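Local coordinates for TqaL (Neurospora crassa, PDB 7EEH), which belongs to the 2OG-Fe dioxygenase family of the cupin clan and binds an iron ion, at residues A208-H213 / H253-V258; E181-D186 / M215-G220; T191-L196 / D242-V247. The protein carries 1 engineered substitution. All blocks are in the same frame, centred on the assembly; numbering follows the deposited sequence.

Interactions 1 and 3 are both buried strand pairs; only interaction 2 is partly exposed. Interaction 3, centred about 5 Å from the centre of the chain, belongs to the larger sheet. Interaction 1, about 15 Å out, pairs two strands of the smaller sheet, whose T210 and M212 pack against L244 and L246 of interaction 3. Interaction 2, about 19 Å out, joins two loops through one backbone bond and side-chain packing. Regular strand pairing therefore gives way to loop contacts there. Iron ties them together: H253 comes from interaction 1, H184 and D186 from interaction 2, and T191 of interaction 3 bonds D186 in the second shell.

Interaction 1 of 3, residues A208-H213 / H253-V258. With FE (Fe (III) ion), chain H.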
# COMPACT_ATOMS: atom_id res chain seq x y z
N ALA B 208 -35.27 -3.12 -0.51
CA ALA B 208 -34.30 -4.17 -0.81
C ALA B 208 -33.17 -4.23 0.22
O ALA B 208 -31.99 -4.23 -0.11
CB ALA B 208 -33.75 -4.00 -2.22
N VAL B 209 -33.56 -4.29 1.50
CA VAL B 209 -32.62 -4.38 2.61
C VAL B 209 -32.45 -5.84 2.99
O VAL B 209 -33.45 -6.56 3.12
CB VAL B 209 -33.10 -3.55 3.81
CG1 VAL B 209 -32.32 -3.91 5.07
CG2 VAL B 209 -32.96 -2.06 3.52
N THR B 210 -31.21 -6.28 3.16
CA THR B 210 -30.92 -7.64 3.62
C THR B 210 -30.66 -7.60 5.11
O THR B 210 -29.75 -6.89 5.56
CB THR B 210 -29.73 -8.25 2.88
OG1 THR B 210 -29.91 -8.12 1.46
CG2 THR B 210 -29.53 -9.73 3.24
N PHE B 211 -31.48 -8.32 5.88
CA PHE B 211 -31.26 -8.53 7.31
C PHE B 211 -30.60 -9.89 7.51
O PHE B 211 -30.94 -10.85 6.82
CB PHE B 211 -32.57 -8.48 8.09
CG PHE B 211 -33.31 -7.19 7.93
CD1 PHE B 211 -33.00 -6.11 8.73
CD2 PHE B 211 -34.29 -7.05 6.97
CE1 PHE B 211 -33.67 -4.90 8.58
CE2 PHE B 211 -34.97 -5.85 6.81
CZ PHE B 211 -34.65 -4.77 7.62
N MSE B 212 -29.67 -9.97 8.44
CA MSE B 212 -29.19 -11.28 8.83
C MSE B 212 -29.47 -11.49 10.30
O MSE B 212 -29.36 -10.57 11.11
CB MSE B 212 -27.72 -11.42 8.53
CG MSE B 212 -27.44 -11.43 7.03
SE MSE B 212 -25.55 -11.10 6.86
CE MSE B 212 -25.00 -12.41 8.13
N HIS B 213 -29.84 -12.73 10.62
CA HIS B 213 -30.35 -13.09 11.93
C HIS B 213 -29.53 -14.25 12.46
O HIS B 213 -28.92 -15.00 11.70
CB HIS B 213 -31.84 -13.48 11.86
CG HIS B 213 -32.63 -12.69 10.86
ND1 HIS B 213 -33.26 -11.51 11.17
CD2 HIS B 213 -32.91 -12.92 9.55
CE1 HIS B 213 -33.89 -11.04 10.11
NE2 HIS B 213 -33.68 -11.88 9.11
N HIS B 253 -31.31 -15.27 6.90
CA HIS B 253 -31.41 -13.95 6.31
C HIS B 253 -32.80 -13.74 5.72
O HIS B 253 -33.59 -14.67 5.58
CB HIS B 253 -30.32 -13.71 5.26
CG HIS B 253 -30.34 -14.69 4.13
ND1 HIS B 253 -29.76 -15.95 4.22
CD2 HIS B 253 -30.85 -14.60 2.88
CE1 HIS B 253 -29.92 -16.58 3.08
NE2 HIS B 253 -30.58 -15.79 2.25
N SER B 254 -33.09 -12.49 5.40
CA SER B 254 -34.36 -12.10 4.81
C SER B 254 -34.14 -10.81 4.04
O SER B 254 -33.23 -10.04 4.34
CB SER B 254 -35.46 -11.94 5.87
OG SER B 254 -35.20 -10.84 6.72
N LEU B 255 -34.97 -10.59 3.02
CA LEU B 255 -34.84 -9.45 2.13
C LEU B 255 -36.16 -8.70 2.08
O LEU B 255 -37.23 -9.32 1.99
CB LEU B 255 -34.41 -9.90 0.71
CG LEU B 255 -34.22 -8.87 -0.42
CD1 LEU B 255 -33.13 -7.83 -0.12
CD2 LEU B 255 -33.93 -9.57 -1.76
N SER B 256 -36.10 -7.39 2.16
CA SER B 256 -37.32 -6.60 2.09
C SER B 256 -37.63 -6.25 0.64
O SER B 256 -36.73 -6.23 -0.20
CB SER B 256 -37.18 -5.34 2.94
OG SER B 256 -36.42 -4.36 2.26
N PRO B 257 -38.89 -5.98 0.31
CA PRO B 257 -39.25 -5.71 -1.09
C PRO B 257 -38.57 -4.45 -1.63
O PRO B 257 -38.31 -3.50 -0.90
CB PRO B 257 -40.77 -5.52 -1.05
CG PRO B 257 -41.20 -6.17 0.23
CD PRO B 257 -40.08 -5.98 1.19
N VAL B 258 -38.32 -4.46 -2.94
CA VAL B 258 -37.94 -3.23 -3.61
C VAL B 258 -39.09 -2.24 -3.53
O VAL B 258 -40.25 -2.59 -3.80
CB VAL B 258 -37.55 -3.50 -5.07
CG1 VAL B 258 -37.19 -2.20 -5.77
CG2 VAL B 258 -36.41 -4.48 -5.14
FE FE H . -31.63 -16.30 0.45
O HOH W 1 -32.95 -17.11 -1.22
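H253 NE2 binds the iron at 2.1 Å, giving the second histidine of the facial triad, two histidines and one carboxylate, of this double-stranded beta-helix (cupin) fold. CG of H253 occupies the crowded position between backbone N and carbonyl carbon (chi1 59°), which carries the ring away from strand 209-213 and out to the metal. H184 and D186 complete the protein ligands, and the H184 ring meets that of H253 edge-to-face.

Behind the ligand lies the antiparallel strand. H253 faces M212, a selenomethionine, in a non-hydrogen-bonded pair, with H253 CB 4.1 Å from M212 CG. The next pair is hydrogen-bonded in both directions, F211 N to S254 O at 2.9 Å and S254 N to F211 O at 3.1 Å, which fixes the backbone directly after the metal ligand. On the sheet face opposite the H253 side chain, S254 OG lies at the edge of the H213 imidazole, 3.0 Å from H213 NE2 in a hydrogen bond that either could donate.

Past L255 regular pairing ends, and S256 takes over with its side chain: its OG accepts a nearly straight bond from V209 N (3.0 Å, 174°) and also bonds N206 O, while S256 N returns a 2.9 Å bond to V209 O. The last link is A208 N to P257 O, 3.1 Å, where the donor stands above the carbonyl plane, 59° out of it.

Interaction 2 of 3, residues E181-D186 / M215-G220; sequences EGVHTD and MNEETG. With FE (Fe (III) ion), chain H.
The His-X-Asp part of the facial triad, two histidines and one carboxylate, of the cupin fold lies in loop 181-186, which loop 215-220 contacts through one backbone bond and the V183 side chain. H184 NE2 binds the iron at 2.2 Å and D186 OD1 at 2.1 Å, with H253 as the third protein ligand. The H184 ring is set from its far side: ND1 donates to G182 O two residues back (2.7 Å, 165°), the acceptor lying in the ring plane and the N-H approaching nearly along the C=O axis. That bond fixes the rotation of the imidazole and places the proton on ND1, so that NE2 keeps its lone pair for the metal. E181 OE1 stands 3.5 Å above the plane of the H184 ring, over its centre, where its negative charge would probably stabilise the positive charge of the metal-bound imidazole. In the second shell, D186 OD2 bonds T191 OG1 and D186 N bonds D248 OD1.

Between the two loops the one hydrogen bond is short: G220 N reaches V183 O at 2.7 Å (158°), in the carbonyl plane and on a lone pair. V183 is thus held directly before the ligand H184. Its side chain is directed at the other loop, CB resting 3.3 Å from E218 O, while CG1 meets E217 CG at 3.8 Å with the two side chains crossing at about a right angle. K252 NZ pins loop 215-220 by bonding the carbonyls of M215 and E217. E217 bends at chi2, so that its OE1 accepts from E218 N at 2.8 Å through the anti lone pair.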
# COMPACT_ATOMS: atom_id res chain seq x y z
N GLU B 181 -40.65 -14.48 0.31
CA GLU B 181 -39.98 -15.41 1.22
C GLU B 181 -39.59 -14.73 2.53
O GLU B 181 -39.14 -13.58 2.54
CB GLU B 181 -38.73 -15.98 0.54
CG GLU B 181 -38.34 -17.35 1.06
CD GLU B 181 -37.01 -17.85 0.52
OE1 GLU B 181 -36.35 -17.12 -0.26
OE2 GLU B 181 -36.64 -18.99 0.87
N GLY B 182 -39.75 -15.46 3.63
CA GLY B 182 -39.41 -14.97 4.95
C GLY B 182 -37.99 -15.31 5.34
O GLY B 182 -37.13 -15.58 4.50
N VAL B 183 -37.75 -15.29 6.66
CA VAL B 183 -36.47 -15.70 7.21
C VAL B 183 -36.11 -17.10 6.74
O VAL B 183 -36.91 -18.03 6.87
CB VAL B 183 -36.53 -15.63 8.75
CG1 VAL B 183 -35.20 -16.00 9.37
CG2 VAL B 183 -36.97 -14.23 9.17
N HIS B 184 -34.89 -17.27 6.22
CA HIS B 184 -34.49 -18.55 5.65
C HIS B 184 -32.96 -18.67 5.61
O HIS B 184 -32.23 -17.70 5.82
CB HIS B 184 -35.07 -18.71 4.24
CG HIS B 184 -34.49 -17.75 3.25
ND1 HIS B 184 -34.91 -16.44 3.17
CD2 HIS B 184 -33.52 -17.89 2.32
CE1 HIS B 184 -34.23 -15.82 2.22
NE2 HIS B 184 -33.39 -16.68 1.68
N THR B 185 -32.50 -19.90 5.36
CA THR B 185 -31.20 -20.17 4.77
C THR B 185 -31.39 -20.68 3.35
O THR B 185 -32.45 -21.23 3.01
CB THR B 185 -30.38 -21.20 5.57
OG1 THR B 185 -30.91 -22.51 5.34
CG2 THR B 185 -30.44 -20.88 7.07
N ASP B 186 -30.37 -20.51 2.52
CA ASP B 186 -30.40 -20.94 1.13
C ASP B 186 -30.04 -22.41 0.95
O ASP B 186 -30.05 -22.89 -0.19
CB ASP B 186 -29.43 -20.10 0.30
CG ASP B 186 -29.73 -18.61 0.35
OD1 ASP B 186 -30.90 -18.22 0.54
OD2 ASP B 186 -28.77 -17.83 0.20
N MSE B 215 -29.37 -17.95 14.49
CA MSE B 215 -30.11 -19.20 14.24
C MSE B 215 -31.37 -19.33 15.09
O MSE B 215 -32.14 -20.19 14.82
CB MSE B 215 -29.18 -20.40 14.35
CG MSE B 215 -27.96 -20.26 13.50
SE MSE B 215 -28.40 -20.26 11.64
CE MSE B 215 -29.08 -22.01 11.37
N ASN B 216 -31.58 -18.45 16.04
CA ASN B 216 -32.78 -18.51 16.87
C ASN B 216 -33.94 -17.71 16.31
O ASN B 216 -35.04 -17.75 16.87
CB ASN B 216 -32.45 -18.05 18.30
CG ASN B 216 -31.47 -18.97 19.00
OD1 ASN B 216 -31.43 -20.17 18.72
ND2 ASN B 216 -30.69 -18.42 19.91
N GLU B 217 -33.73 -16.97 15.22
CA GLU B 217 -34.87 -16.35 14.55
C GLU B 217 -35.73 -17.42 13.90
O GLU B 217 -35.25 -18.47 13.47
CB GLU B 217 -34.38 -15.34 13.50
CG GLU B 217 -35.49 -14.49 12.86
CD GLU B 217 -36.38 -13.80 13.87
OE1 GLU B 217 -37.37 -14.43 14.31
OE2 GLU B 217 -36.09 -12.64 14.24
N GLU B 218 -37.04 -17.15 13.85
CA GLU B 218 -38.04 -18.09 13.33
C GLU B 218 -37.95 -18.19 11.81
O GLU B 218 -38.25 -17.23 11.10
CB GLU B 218 -39.43 -17.62 13.75
CG GLU B 218 -40.53 -18.68 13.71
CD GLU B 218 -40.39 -19.72 14.81
OE1 GLU B 218 -39.69 -19.46 15.82
OE2 GLU B 218 -41.00 -20.81 14.66
N THR B 219 -37.57 -19.37 11.29
CA THR B 219 -37.66 -19.61 9.86
C THR B 219 -39.07 -19.32 9.36
O THR B 219 -40.05 -19.81 9.92
CB THR B 219 -37.29 -21.06 9.53
OG1 THR B 219 -35.97 -21.34 10.03
CG2 THR B 219 -37.32 -21.30 8.04
N GLY B 220 -39.18 -18.51 8.31
CA GLY B 220 -40.47 -18.17 7.75
C GLY B 220 -41.07 -16.87 8.24
O GLY B 220 -42.02 -16.38 7.62
FE FE H . -31.63 -16.30 0.45
O HOH W 1 -32.95 -17.11 -1.22

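Interaction 3 of 3, residues T191-L196 / D242-V247; sequences TMTTYL and DTLLLV
T193 O is gripped by two hydrogen bonds, from L244 N (3.0 Å, 169°) and from H237 NE2, and also takes a CA-H...O contact from T243 CA at 3.4 Å. T193 N returns a bond to L244 O at 2.9 Å. Next come the hydroxyls of T194 and T243, where T243 OG1 accepts from T194 OG1 at 2.9 Å and is also hydrogen-bonded to L241 O. These threonines lie side by side, pointing the same way, and in both OG1 is anti to the carbonyl carbon (chi1 -68° for T194, -67° for T243), which brings the hydroxyls together across a non-hydrogen-bonded antiparallel pair. Along the same face M192, a selenomethionine, sends CG over T243 CG2 at 3.6 Å and sets CB 3.8 Å from L245 CD1.

In this double-stranded beta-helix sheet T191 and L246 repeat the two-way backbone exchange, and at the far end Y195 N reaches D242 O at 2.9 Å. On the other face, which holds T191, T193 OG1 touches L244 CB at 3.5 Å.

Helix 128-141 covers the M192, T194 and L245 face, through F136, L133 and I140 respectively, while strand 267-277 flanks 190-199 and strand 33-36 flanks 243-247.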
# COMPACT_ATOMS: atom_id res chain seq x y z
N THR B 191 -23.09 -17.82 0.49
CA THR B 191 -23.93 -17.09 -0.46
C THR B 191 -23.34 -15.69 -0.65
O THR B 191 -23.00 -15.02 0.32
CB THR B 191 -25.39 -16.96 0.03
OG1 THR B 191 -25.98 -18.25 0.17
CG2 THR B 191 -26.21 -16.13 -1.01
N MSE B 192 -23.23 -15.27 -1.91
CA MSE B 192 -22.71 -13.95 -2.26
C MSE B 192 -23.73 -13.27 -3.18
O MSE B 192 -24.20 -13.87 -4.16
CB MSE B 192 -21.33 -14.05 -2.96
CG MSE B 192 -20.71 -12.69 -3.30
SE MSE B 192 -18.79 -12.76 -3.52
CE MSE B 192 -18.57 -12.89 -5.49
N THR B 193 -24.09 -12.03 -2.85
CA THR B 193 -25.03 -11.24 -3.64
C THR B 193 -24.36 -9.93 -4.01
O THR B 193 -23.97 -9.15 -3.12
CB THR B 193 -26.31 -10.98 -2.86
OG1 THR B 193 -26.00 -10.26 -1.66
CG2 THR B 193 -26.96 -12.30 -2.48
N THR B 194 -24.23 -9.68 -5.30
CA THR B 194 -23.50 -8.55 -5.83
C THR B 194 -24.46 -7.73 -6.68
O THR B 194 -25.16 -8.28 -7.53
CB THR B 194 -22.30 -9.02 -6.65
OG1 THR B 194 -21.34 -9.63 -5.76
CG2 THR B 194 -21.64 -7.88 -7.41
N TYR B 195 -24.50 -6.43 -6.42
CA TYR B 195 -25.44 -5.52 -7.05
C TYR B 195 -24.86 -4.98 -8.35
O TYR B 195 -23.73 -4.49 -8.38
CB TYR B 195 -25.74 -4.39 -6.08
CG TYR B 195 -26.49 -3.19 -6.58
CD1 TYR B 195 -25.82 -2.14 -7.22
CD2 TYR B 195 -27.85 -3.07 -6.35
CE1 TYR B 195 -26.51 -1.02 -7.65
CE2 TYR B 195 -28.55 -1.95 -6.78
CZ TYR B 195 -27.88 -0.93 -7.43
OH TYR B 195 -28.57 0.18 -7.84
N LEU B 196 -25.64 -5.07 -9.42
CA LEU B 196 -25.20 -4.56 -10.71
C LEU B 196 -25.82 -3.21 -11.07
O LEU B 196 -25.17 -2.42 -11.77
CB LEU B 196 -25.53 -5.56 -11.83
CG LEU B 196 -24.78 -6.89 -11.75
CD1 LEU B 196 -25.18 -7.77 -12.96
CD2 LEU B 196 -23.27 -6.62 -11.68
N ASP B 242 -21.55 -3.26 -4.93
CA ASP B 242 -21.87 -3.60 -3.55
C ASP B 242 -22.06 -5.11 -3.43
O ASP B 242 -22.83 -5.71 -4.19
CB ASP B 242 -23.14 -2.88 -3.11
CG ASP B 242 -22.90 -1.41 -2.70
OD1 ASP B 242 -21.74 -0.94 -2.67
OD2 ASP B 242 -23.90 -0.73 -2.38
N THR B 243 -21.36 -5.72 -2.47
CA THR B 243 -21.29 -7.18 -2.36
C THR B 243 -21.43 -7.62 -0.91
O THR B 243 -20.68 -7.17 -0.03
CB THR B 243 -19.97 -7.72 -2.93
OG1 THR B 243 -19.93 -7.52 -4.35
CG2 THR B 243 -19.85 -9.21 -2.67
N LEU B 244 -22.39 -8.51 -0.66
CA LEU B 244 -22.59 -9.18 0.62
C LEU B 244 -22.20 -10.64 0.47
O LEU B 244 -22.66 -11.31 -0.46
CB LEU B 244 -24.05 -9.08 1.06
CG LEU B 244 -24.39 -9.91 2.30
CD1 LEU B 244 -23.74 -9.31 3.54
CD2 LEU B 244 -25.91 -10.06 2.47
N LEU B 245 -21.36 -11.14 1.38
CA LEU B 245 -21.01 -12.55 1.45
C LEU B 245 -21.33 -13.06 2.85
O LEU B 245 -20.99 -12.41 3.83
CB LEU B 245 -19.52 -12.74 1.13
CG LEU B 245 -18.89 -14.14 1.26
CD1 LEU B 245 -19.44 -15.05 0.18
CD2 LEU B 245 -17.38 -14.01 1.12
N LEU B 246 -21.98 -14.22 2.95
CA LEU B 246 -22.41 -14.72 4.25
C LEU B 246 -22.25 -16.24 4.32
O LEU B 246 -22.41 -16.94 3.32
CB LEU B 246 -23.86 -14.34 4.58
CG LEU B 246 -25.01 -14.77 3.66
CD1 LEU B 246 -25.52 -16.17 3.99
CD2 LEU B 246 -26.14 -13.76 3.77
N VAL B 247 -21.95 -16.73 5.52
CA VAL B 247 -21.89 -18.17 5.78
C VAL B 247 -23.33 -18.65 5.96
O VAL B 247 -24.00 -18.28 6.93
CB VAL B 247 -21.04 -18.49 7.01
CG1 VAL B 247 -21.08 -20.02 7.33
CG2 VAL B 247 -19.61 -18.01 6.79